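Long-range contacts in glucosidase (Croceicoccus marinus, PDB 5Z3K), which probably hydrolyses O-glycosidic bonds, acting as a beta-glucosidase of glycoside hydrolase family 39: residues 368-378 against 471-482; 421-430 against 462-472. All coordinates share one frame; numbering follows the deposited sequence.

In the fold
Contacts 1 and 2 are two antiparallel strand pairs of the beta-sandwich that stands beside the (beta/alpha)8 barrel, their centres 9 Å apart. The pair 368-378/471-482 turns one face to the barrel helices and the other to the sandwich interior, where it meets the pair 421-430/462-472. Strand 474-482 follows 464-469 after the short connection 470-473, and the contacts share Ala471 and Val472. Among the hydrogen bonds that probably tie them are Glu476 OE1 to Tyr424 OH at 2.5 Å and Asn376 ND2 to Leu470 O at 2.9 Å. In this family the catalytic site lies in the barrel, and neither strand pair belongs to the barrel wall.

Contact 1: residues 368-378 against 471-482; sequences DTIRILISNYA and AVSGVELIEITR
Asp368 and Arg482 clasp one end of this strand pair in a side-on, two-pronged salt bridge: Arg482 NE reaches Asp368 OD1 at 2.7 Å, and Arg482 NH2 reaches Asp368 OD2 at 2.8 Å. Both oxygens lie near the guanidinium plane, whereas the nitrogens stand above the carboxylate, the two planes 54° apart. A bend in the arginine chain (chi3 58°) brings its NE edge round to the acid. An alanine in place of Asp368 removes both carboxylate acceptors, and the Arg482 guanidinium would probably be left without its mate and free to turn.

Arg371 and Glu479 run alongside each other; Arg371 NE points almost straight at Glu479 OE1 (2.9 Å, 174°). A water joins Arg371 NH2 to Glu479 OE2, and Arg371 NH1 goes to Gln339 O, giving every guanidinium nitrogen an acceptor.

Ile370-Ile480, between the two salt bridges, and beyond them Ile372-Ile478 and Ile374-Glu476 exchange paired backbone bonds. On their face Ile372 CD1 meets Ile480 CD1 at 4.0 Å. The buried Glu476 carboxylate is answered by Arg442, Arg444 and Tyr424, while on the other face Ser375 OG bonds Ala282 O.

At the far end Asn376 O takes Ser473 N at 2.6 Å and, weakly, Gly474 N; Asn376 N gives to Gly474 O at 3.0 Å. Asn376 ND2 is taken up by Leu470 O and Tyr421 O. Ser473 OG bonds Asp279 and a water held by Ala378 N. Ser473 and Gly474 opposite Asn376 form a G1 beta bulge, ending an antiparallel pair of the beta-sandwich that flanks the barrel in family 39 enzymes.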
loop_
_atom_site.group_PDB
_atom_site.type_symbol
_atom_site.label_atom_id
_atom_site.label_comp_id
_atom_site.label_asym_id
_atom_site.label_seq_id
_atom_site.Cartn_x
_atom_site.Cartn_y
_atom_site.Cartn_z
ATOM N N ASP A 368 19.073 11.469 15.478
ATOM C CA ASP A 368 20.066 10.509 15.960
ATOM C C ASP A 368 20.174 9.251 15.101
ATOM O O ASP A 368 21.017 8.394 15.388
ATOM C CB ASP A 368 19.740 10.096 17.402
ATOM C CG ASP A 368 20.229 11.106 18.428
ATOM O OD1 ASP A 368 21.117 11.922 18.086
ATOM O OD2 ASP A 368 19.722 11.077 19.571
ATOM N N THR A 369 19.348 9.107 14.070
ATOM C CA THR A 369 19.339 7.895 13.257
ATOM C C THR A 369 19.262 8.284 11.787
ATOM O O THR A 369 18.322 8.973 11.387
ATOM C CB THR A 369 18.155 6.989 13.624
ATOM O OG1 THR A 369 18.242 6.597 15.003
ATOM C CG2 THR A 369 18.135 5.749 12.740
ATOM N N ILE A 370 20.243 7.844 10.995
ATOM C CA ILE A 370 20.218 7.963 9.531
ATOM C C ILE A 370 19.903 6.592 8.944
ATOM O O ILE A 370 20.502 5.592 9.359
ATOM C CB ILE A 370 21.575 8.457 8.990
ATOM C CG1 ILE A 370 22.166 9.593 9.848
ATOM C CG2 ILE A 370 21.497 8.746 7.485
ATOM C CD1 ILE A 370 21.389 10.856 9.837
ATOM N N ARG A 371 18.999 6.535 7.956
ATOM C CA ARG A 371 18.673 5.283 7.269
ATOM C C ARG A 371 18.910 5.428 5.773
ATOM O O ARG A 371 18.394 6.362 5.152
ATOM C CB ARG A 371 17.226 4.866 7.519
ATOM C CG ARG A 371 16.983 4.465 8.956
ATOM C CD ARG A 371 15.581 3.900 9.210
ATOM N NE ARG A 371 15.532 3.465 10.601
ATOM C CZ ARG A 371 14.578 3.776 11.470
ATOM N NH1 ARG A 371 13.535 4.518 11.103
ATOM N NH2 ARG A 371 14.670 3.323 12.715
ATOM N N ILE A 372 19.665 4.495 5.195
ATOM C CA ILE A 372 19.958 4.504 3.761
ATOM C C ILE A 372 19.528 3.160 3.195
ATOM O O ILE A 372 20.090 2.114 3.551
ATOM C CB ILE A 372 21.439 4.780 3.454
ATOM C CG1 ILE A 372 21.881 6.138 4.017
ATOM C CG2 ILE A 372 21.655 4.728 1.943
ATOM C CD1 ILE A 372 22.882 6.026 5.187
ATOM N N LEU A 373 18.523 3.188 2.328
ATOM C CA LEU A 373 17.911 1.996 1.762
ATOM C C LEU A 373 18.369 1.848 0.321
ATOM O O LEU A 373 18.331 2.819 -0.436
ATOM C CB LEU A 373 16.387 2.112 1.821
ATOM C CG LEU A 373 15.622 0.942 1.216
ATOM C CD1 LEU A 373 15.743 -0.292 2.141
ATOM C CD2 LEU A 373 14.177 1.310 1.029
ATOM N N ILE A 374 18.809 0.648 -0.052
ATOM C CA ILE A 374 19.330 0.367 -1.382
ATOM C C ILE A 374 18.705 -0.920 -1.891
ATOM O O ILE A 374 18.791 -1.958 -1.225
ATOM C CB ILE A 374 20.865 0.220 -1.378
ATOM C CG1 ILE A 374 21.544 1.446 -0.768
ATOM C CG2 ILE A 374 21.368 -0.084 -2.795
ATOM C CD1 ILE A 374 23.001 1.188 -0.388
ATOM N N SER A 375 18.115 -0.873 -3.083
ATOM C CA SER A 375 17.643 -2.085 -3.744
ATOM C C SER A 375 18.339 -2.225 -5.084
ATOM O O SER A 375 18.425 -1.255 -5.846
ATOM C CB SER A 375 16.127 -2.090 -3.947
ATOM O OG SER A 375 15.708 -3.304 -4.572
ATOM N N ASN A 376 18.830 -3.427 -5.361
ATOM C CA ASN A 376 19.432 -3.771 -6.643
ATOM C C ASN A 376 18.478 -4.738 -7.338
ATOM O O ASN A 376 18.507 -5.946 -7.083
ATOM C CB ASN A 376 20.823 -4.383 -6.434
ATOM C CG ASN A 376 21.618 -4.471 -7.721
ATOM O OD1 ASN A 376 21.188 -3.969 -8.762
ATOM N ND2 ASN A 376 22.784 -5.096 -7.655
ATOM N N TYR A 377 17.619 -4.200 -8.202
ATOM C CA TYR A 377 16.584 -4.969 -8.879
ATOM C C TYR A 377 16.796 -4.928 -10.388
ATOM O O TYR A 377 17.048 -3.863 -10.956
ATOM C CB TYR A 377 15.177 -4.429 -8.549
ATOM C CG TYR A 377 14.118 -5.131 -9.368
ATOM C CD1 TYR A 377 13.644 -6.380 -8.987
ATOM C CD2 TYR A 377 13.648 -4.585 -10.557
ATOM C CE1 TYR A 377 12.711 -7.044 -9.742
ATOM C CE2 TYR A 377 12.718 -5.255 -11.330
ATOM C CZ TYR A 377 12.257 -6.487 -10.912
ATOM O OH TYR A 377 11.320 -7.158 -11.668
ATOM N N ALA A 378 16.639 -6.076 -11.047
ATOM C CA ALA A 378 16.803 -6.169 -12.496
ATOM C C ALA A 378 15.496 -6.625 -13.130
ATOM O O ALA A 378 14.975 -7.690 -12.782
ATOM C CB ALA A 378 17.939 -7.134 -12.853
ATOM N N ALA A 471 24.514 -8.283 -4.894
ATOM C CA ALA A 471 24.106 -8.763 -6.205
ATOM C C ALA A 471 22.669 -8.356 -6.494
ATOM O O ALA A 471 21.912 -7.952 -5.603
ATOM C CB ALA A 471 24.239 -10.281 -6.301
ATOM N N VAL A 472 22.281 -8.491 -7.764
ATOM C CA VAL A 472 20.901 -8.195 -8.132
ATOM C C VAL A 472 19.948 -9.042 -7.297
ATOM O O VAL A 472 20.286 -10.145 -6.841
ATOM C CB VAL A 472 20.642 -8.410 -9.633
ATOM C CG1 VAL A 472 21.274 -7.284 -10.420
ATOM C CG2 VAL A 472 21.180 -9.750 -10.090
ATOM N N SER A 473 18.743 -8.508 -7.089
ATOM C CA SER A 473 17.709 -9.114 -6.246
ATOM C C SER A 473 18.128 -9.119 -4.776
ATOM O O SER A 473 17.954 -10.115 -4.064
ATOM C CB SER A 473 17.336 -10.521 -6.722
ATOM O OG SER A 473 16.975 -10.519 -8.102
ATOM N N GLY A 474 18.682 -8.003 -4.323
ATOM C CA GLY A 474 19.022 -7.828 -2.923
ATOM C C GLY A 474 18.648 -6.438 -2.459
ATOM O O GLY A 474 18.598 -5.488 -3.248
ATOM N N VAL A 475 18.367 -6.332 -1.159
ATOM C CA VAL A 475 17.925 -5.104 -0.510
ATOM C C VAL A 475 18.765 -4.899 0.744
ATOM O O VAL A 475 18.951 -5.836 1.532
ATOM C CB VAL A 475 16.419 -5.154 -0.154
ATOM C CG1 VAL A 475 15.979 -3.858 0.529
ATOM C CG2 VAL A 475 15.584 -5.410 -1.412
ATOM N N GLU A 476 19.334 -3.708 0.888
ATOM C CA GLU A 476 20.165 -3.413 2.047
ATOM C C GLU A 476 19.825 -2.099 2.746
ATOM O O GLU A 476 19.648 -1.065 2.101
ATOM C CB GLU A 476 21.645 -3.421 1.654
ATOM C CG GLU A 476 22.601 -3.405 2.836
ATOM C CD GLU A 476 23.832 -4.259 2.601
ATOM O OE1 GLU A 476 24.887 -3.695 2.240
ATOM O OE2 GLU A 476 23.744 -5.491 2.775
ATOM N N LEU A 477 19.736 -2.154 4.069
ATOM C CA LEU A 477 19.484 -0.971 4.883
ATOM C C LEU A 477 20.738 -0.702 5.687
ATOM O O LEU A 477 21.200 -1.577 6.422
ATOM C CB LEU A 477 18.290 -1.158 5.824
ATOM C CG LEU A 477 18.030 0.011 6.778
ATOM C CD1 LEU A 477 17.627 1.245 5.983
ATOM C CD2 LEU A 477 16.918 -0.354 7.781
ATOM N N ILE A 478 21.295 0.486 5.528
ATOM C CA ILE A 478 22.421 0.939 6.325
ATOM C C ILE A 478 21.870 1.905 7.348
ATOM O O ILE A 478 21.224 2.896 6.987
ATOM C CB ILE A 478 23.496 1.620 5.461
ATOM C CG1 ILE A 478 23.954 0.689 4.338
ATOM C CG2 ILE A 478 24.648 2.119 6.346
ATOM C CD1 ILE A 478 24.427 -0.678 4.816
ATOM N N GLU A 479 22.130 1.633 8.620
ATOM C CA GLU A 479 21.632 2.462 9.705
ATOM C C GLU A 479 22.821 3.037 10.458
ATOM O O GLU A 479 23.658 2.280 10.961
ATOM C CB GLU A 479 20.744 1.643 10.643
ATOM C CG GLU A 479 19.866 2.489 11.516
ATOM C CD GLU A 479 18.716 1.688 12.086
ATOM O OE1 GLU A 479 17.649 1.601 11.432
ATOM O OE2 GLU A 479 18.911 1.119 13.177
ATOM N N ILE A 480 22.896 4.363 10.538
ATOM C CA ILE A 480 23.953 5.056 11.277
ATOM C C ILE A 480 23.323 5.790 12.451
ATOM O O ILE A 480 22.367 6.553 12.271
ATOM C CB ILE A 480 24.730 6.032 10.378
ATOM C CG1 ILE A 480 25.211 5.312 9.126
ATOM C CG2 ILE A 480 25.924 6.615 11.127
ATOM C CD1 ILE A 480 25.651 6.232 8.061
ATOM N N THR A 481 23.843 5.555 13.657
ATOM C CA THR A 481 23.262 6.148 14.852
ATOM C C THR A 481 24.318 6.839 15.696
ATOM O O THR A 481 25.493 6.460 15.695
ATOM C CB THR A 481 22.555 5.106 15.707
ATOM O OG1 THR A 481 23.472 4.030 15.978
ATOM C CG2 THR A 481 21.348 4.575 14.961
ATOM N N ARG A 482 23.880 7.863 16.423
ATOM C CA ARG A 482 24.743 8.481 17.414
ATOM C C ARG A 482 24.923 7.523 18.585
ATOM O O ARG A 482 23.964 6.886 19.035
ATOM C CB ARG A 482 24.152 9.805 17.899
ATOM C CG ARG A 482 25.031 10.542 18.904
ATOM C CD ARG A 482 24.404 11.850 19.335
ATOM N NE ARG A 482 23.084 11.650 19.915
ATOM C CZ ARG A 482 22.869 11.333 21.187
ATOM N NH1 ARG A 482 23.893 11.182 22.019
ATOM N NH2 ARG A 482 21.629 11.168 21.626
HETATM O O HOH W 1 16.706 2.126 14.780
HETATM O O HOH W 2 16.101 -8.563 -9.475
#

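Contact 2: residues 421-430 against 462-472; sequences YSGYTLEIGH and SSVTVQNKLAV
Tyr424 and Asn468 form one of three hydrogen-bonded pairs, with Leu426-Val466 and Ile428-Val464, that join strands 423-429 and 464-469. The axes pass 4.5 Å apart and run antiparallel at 170°, each pair trading two N-H...O bonds. Beyond them Leu470 N bonds Ser422 O from above the carbonyl plane, where segment 462-472 begins to leave the strand pairing. The backbones draw closest at Gly423, whose CA is 3.9 Å from Lys469 CA; a side chain at this glycine would run into Asn468 O.

Tyr424 makes the largest single contribution to the inner face. With its ring placed between backbone N and carbonyl carbon (chi1 69°), it leans across the neighbouring strand and sets one face over Asn468 N, which lies 4.0 Å above the ring centre. Tyr424 CE2 rests on Asn468 CB at 3.6 Å, the ring and amide planes 51° apart. Leu470 CB meets the ring at its edge, and Val466 CG1 lies alongside, 3.7 Å from Tyr424 OH. That hydroxyl has its strong partner in Glu476 of strand 474-482, so the buried ring is fixed at its polar end as well. Farther along, Val464 CG1 packs against both Ile428 CB and Ile428 CD1, and these two residues lie against Ile480.

The outer face is polar. Thr425 OG1 touches Thr465 CG2 at 3.7 Å, and Glu427 is linked through water twice: OE1 to Thr465 OG1, OE2 to Ser463 OG. At the other end a water bridges Tyr421 O and Val472 N. Strand 464-469 is an outermost strand within the chain, paired here with 423-429; with 423-429 also paired to strand 6-13, and mostly apolar residues facing inward and polar ones outward, this is a two-faced antiparallel pair at the margin of a beta-sandwich.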
loop_
_atom_site.group_PDB
_atom_site.type_symbol
_atom_site.label_atom_id
_atom_site.label_comp_id
_atom_site.label_asym_id
_atom_site.label_seq_id
_atom_site.Cartn_x
_atom_site.Cartn_y
_atom_site.Cartn_z
ATOM N N TYR A 421 25.265 -3.873 -11.469
ATOM C CA TYR A 421 26.146 -3.721 -10.316
ATOM C C TYR A 421 26.204 -5.001 -9.492
ATOM O O TYR A 421 25.191 -5.674 -9.277
ATOM C CB TYR A 421 25.675 -2.588 -9.409
ATOM C CG TYR A 421 25.703 -1.218 -10.035
ATOM C CD1 TYR A 421 26.887 -0.681 -10.521
ATOM C CD2 TYR A 421 24.550 -0.448 -10.106
ATOM C CE1 TYR A 421 26.924 0.582 -11.075
ATOM C CE2 TYR A 421 24.576 0.819 -10.664
ATOM C CZ TYR A 421 25.766 1.321 -11.151
ATOM O OH TYR A 421 25.788 2.575 -11.696
ATOM N N SER A 422 27.400 -5.319 -9.017
ATOM C CA SER A 422 27.609 -6.405 -8.075
ATOM C C SER A 422 27.850 -5.895 -6.664
ATOM O O SER A 422 27.946 -6.700 -5.733
ATOM C CB SER A 422 28.788 -7.269 -8.530
ATOM O OG SER A 422 29.997 -6.536 -8.469
ATOM N N GLY A 423 27.941 -4.583 -6.484
ATOM C CA GLY A 423 28.149 -4.021 -5.164
ATOM C C GLY A 423 28.123 -2.511 -5.237
ATOM O O GLY A 423 27.845 -1.918 -6.282
ATOM N N TYR A 424 28.415 -1.889 -4.099
ATOM C CA TYR A 424 28.320 -0.443 -3.979
ATOM C C TYR A 424 29.374 0.037 -2.995
ATOM O O TYR A 424 29.831 -0.707 -2.122
ATOM C CB TYR A 424 26.913 -0.004 -3.512
ATOM C CG TYR A 424 26.635 -0.395 -2.077
ATOM C CD1 TYR A 424 26.995 0.439 -1.021
ATOM C CD2 TYR A 424 26.050 -1.625 -1.768
ATOM C CE1 TYR A 424 26.776 0.067 0.293
ATOM C CE2 TYR A 424 25.815 -1.992 -0.457
ATOM C CZ TYR A 424 26.179 -1.146 0.566
ATOM O OH TYR A 424 25.961 -1.518 1.876
ATOM N N THR A 425 29.746 1.297 -3.130
ATOM C CA THR A 425 30.395 2.000 -2.038
ATOM C C THR A 425 29.596 3.269 -1.789
ATOM O O THR A 425 29.045 3.849 -2.722
ATOM C CB THR A 425 31.877 2.300 -2.322
ATOM O OG1 THR A 425 32.445 2.965 -1.187
ATOM C CG2 THR A 425 32.022 3.177 -3.562
ATOM N N LEU A 426 29.491 3.659 -0.517
ATOM C CA LEU A 426 28.557 4.690 -0.083
ATOM C C LEU A 426 29.277 5.624 0.876
ATOM O O LEU A 426 29.760 5.180 1.917
ATOM C CB LEU A 426 27.336 4.055 0.609
ATOM C CG LEU A 426 26.479 4.972 1.489
ATOM C CD1 LEU A 426 25.795 6.059 0.642
ATOM C CD2 LEU A 426 25.435 4.163 2.281
ATOM N N GLU A 427 29.341 6.914 0.551
ATOM C CA GLU A 427 29.990 7.884 1.429
ATOM C C GLU A 427 28.934 8.779 2.067
ATOM O O GLU A 427 28.208 9.495 1.365
ATOM C CB GLU A 427 31.017 8.727 0.674
ATOM C CG GLU A 427 31.668 9.793 1.551
ATOM C CD GLU A 427 33.036 10.236 1.054
ATOM O OE1 GLU A 427 33.589 9.606 0.125
ATOM O OE2 GLU A 427 33.566 11.217 1.611
ATOM N N ILE A 428 28.856 8.749 3.393
ATOM C CA ILE A 428 27.936 9.585 4.148
ATOM C C ILE A 428 28.752 10.670 4.833
ATOM O O ILE A 428 29.625 10.375 5.652
ATOM C CB ILE A 428 27.133 8.773 5.176
ATOM C CG1 ILE A 428 26.475 7.552 4.524
ATOM C CG2 ILE A 428 26.086 9.650 5.814
ATOM C CD1 ILE A 428 27.151 6.227 4.854
ATOM N N GLY A 429 28.473 11.922 4.503
ATOM C CA GLY A 429 29.185 13.020 5.119
ATOM C C GLY A 429 28.297 13.872 6.001
ATOM O O GLY A 429 27.070 13.765 5.943
ATOM N N HIS A 430 28.925 14.704 6.837
ATOM C CA HIS A 430 28.229 15.681 7.671
ATOM C C HIS A 430 27.197 15.031 8.594
ATOM O O HIS A 430 26.061 15.498 8.704
ATOM C CB HIS A 430 27.567 16.755 6.805
ATOM C CG HIS A 430 28.526 17.477 5.917
ATOM N ND1 HIS A 430 29.440 18.390 6.397
ATOM C CD2 HIS A 430 28.726 17.410 4.580
ATOM C CE1 HIS A 430 30.155 18.864 5.392
ATOM N NE2 HIS A 430 29.744 18.285 4.279
ATOM N N SER A 462 32.813 12.604 11.414
ATOM C CA SER A 462 31.538 13.039 10.860
ATOM C C SER A 462 31.250 12.426 9.495
ATOM O O SER A 462 30.166 12.653 8.943
ATOM C CB SER A 462 31.498 14.563 10.768
ATOM O OG SER A 462 32.533 15.026 9.933
ATOM N N SER A 463 32.181 11.653 8.942
ATOM C CA SER A 463 31.970 10.950 7.690
ATOM C C SER A 463 32.150 9.460 7.914
ATOM O O SER A 463 32.928 9.032 8.771
ATOM C CB SER A 463 32.939 11.414 6.598
ATOM O OG SER A 463 32.580 12.691 6.107
ATOM N N VAL A 464 31.427 8.671 7.129
ATOM C CA VAL A 464 31.558 7.224 7.164
ATOM C C VAL A 464 31.446 6.707 5.737
ATOM O O VAL A 464 30.645 7.210 4.937
ATOM C CB VAL A 464 30.501 6.581 8.090
ATOM C CG1 VAL A 464 29.140 7.169 7.813
ATOM C CG2 VAL A 464 30.474 5.071 7.910
ATOM N N THR A 465 32.276 5.724 5.410
ATOM C CA THR A 465 32.222 5.037 4.134
ATOM C C THR A 465 31.815 3.598 4.385
ATOM O O THR A 465 32.380 2.935 5.260
ATOM C CB THR A 465 33.564 5.090 3.406
ATOM O OG1 THR A 465 33.886 6.449 3.123
ATOM C CG2 THR A 465 33.489 4.328 2.096
ATOM N N VAL A 466 30.829 3.132 3.627
ATOM C CA VAL A 466 30.308 1.778 3.725
ATOM C C VAL A 466 30.387 1.158 2.342
ATOM O O VAL A 466 29.965 1.779 1.363
ATOM C CB VAL A 466 28.850 1.773 4.229
ATOM C CG1 VAL A 466 28.241 0.394 4.066
ATOM C CG2 VAL A 466 28.787 2.253 5.679
ATOM N N GLN A 467 30.901 -0.064 2.254
ATOM C CA GLN A 467 30.897 -0.744 0.965
ATOM C C GLN A 467 30.536 -2.202 1.171
ATOM O O GLN A 467 30.857 -2.795 2.202
ATOM C CB GLN A 467 32.251 -0.632 0.238
ATOM C CG GLN A 467 33.396 -1.362 0.933
ATOM C CD GLN A 467 34.642 -1.468 0.059
ATOM O OE1 GLN A 467 34.556 -1.477 -1.170
ATOM N NE2 GLN A 467 35.809 -1.540 0.694
ATOM N N ASN A 468 29.867 -2.775 0.175
ATOM C CA ASN A 468 29.437 -4.160 0.275
ATOM C C ASN A 468 29.203 -4.714 -1.112
ATOM O O ASN A 468 28.913 -3.969 -2.058
ATOM C CB ASN A 468 28.157 -4.309 1.107
ATOM C CG ASN A 468 28.428 -4.275 2.590
ATOM O OD1 ASN A 468 28.128 -3.283 3.270
ATOM N ND2 ASN A 468 29.033 -5.343 3.103
ATOM N N LYS A 469 29.331 -6.034 -1.228
ATOM C CA LYS A 469 28.781 -6.715 -2.387
ATOM C C LYS A 469 27.276 -6.828 -2.202
ATOM O O LYS A 469 26.796 -7.089 -1.094
ATOM C CB LYS A 469 29.412 -8.094 -2.576
ATOM C CG LYS A 469 30.940 -8.105 -2.491
ATOM C CD LYS A 469 31.566 -7.480 -3.710
ATOM C CE LYS A 469 33.020 -7.933 -3.887
ATOM N NZ LYS A 469 33.989 -6.950 -3.324
ATOM N N LEU A 470 26.538 -6.593 -3.282
ATOM C CA LEU A 470 25.072 -6.601 -3.238
ATOM C C LEU A 470 24.616 -6.978 -4.645
ATOM O O LEU A 470 24.391 -6.105 -5.483
ATOM C CB LEU A 470 24.512 -5.253 -2.798
ATOM C CG LEU A 470 22.979 -5.146 -2.771
ATOM C CD1 LEU A 470 22.375 -6.025 -1.681
ATOM C CD2 LEU A 470 22.519 -3.693 -2.621
ATOM N N ALA A 471 24.514 -8.283 -4.894
ATOM C CA ALA A 471 24.106 -8.763 -6.205
ATOM C C ALA A 471 22.669 -8.356 -6.494
ATOM O O ALA A 471 21.912 -7.952 -5.603
ATOM C CB ALA A 471 24.239 -10.281 -6.301
ATOM N N VAL A 472 22.281 -8.491 -7.764
ATOM C CA VAL A 472 20.901 -8.195 -8.132
ATOM C C VAL A 472 19.948 -9.042 -7.297
ATOM O O VAL A 472 20.286 -10.145 -6.841
ATOM C CB VAL A 472 20.642 -8.410 -9.633
ATOM C CG1 VAL A 472 21.274 -7.284 -10.420
ATOM C CG2 VAL A 472 21.180 -9.750 -10.090
HETATM O O HOH W 3 24.619 -8.494 -9.535
HETATM O O HOH W 4 34.336 7.244 0.318
HETATM O O HOH W 5 32.162 12.690 3.399
HETATM O O HOH W 6 31.791 15.209 6.870
#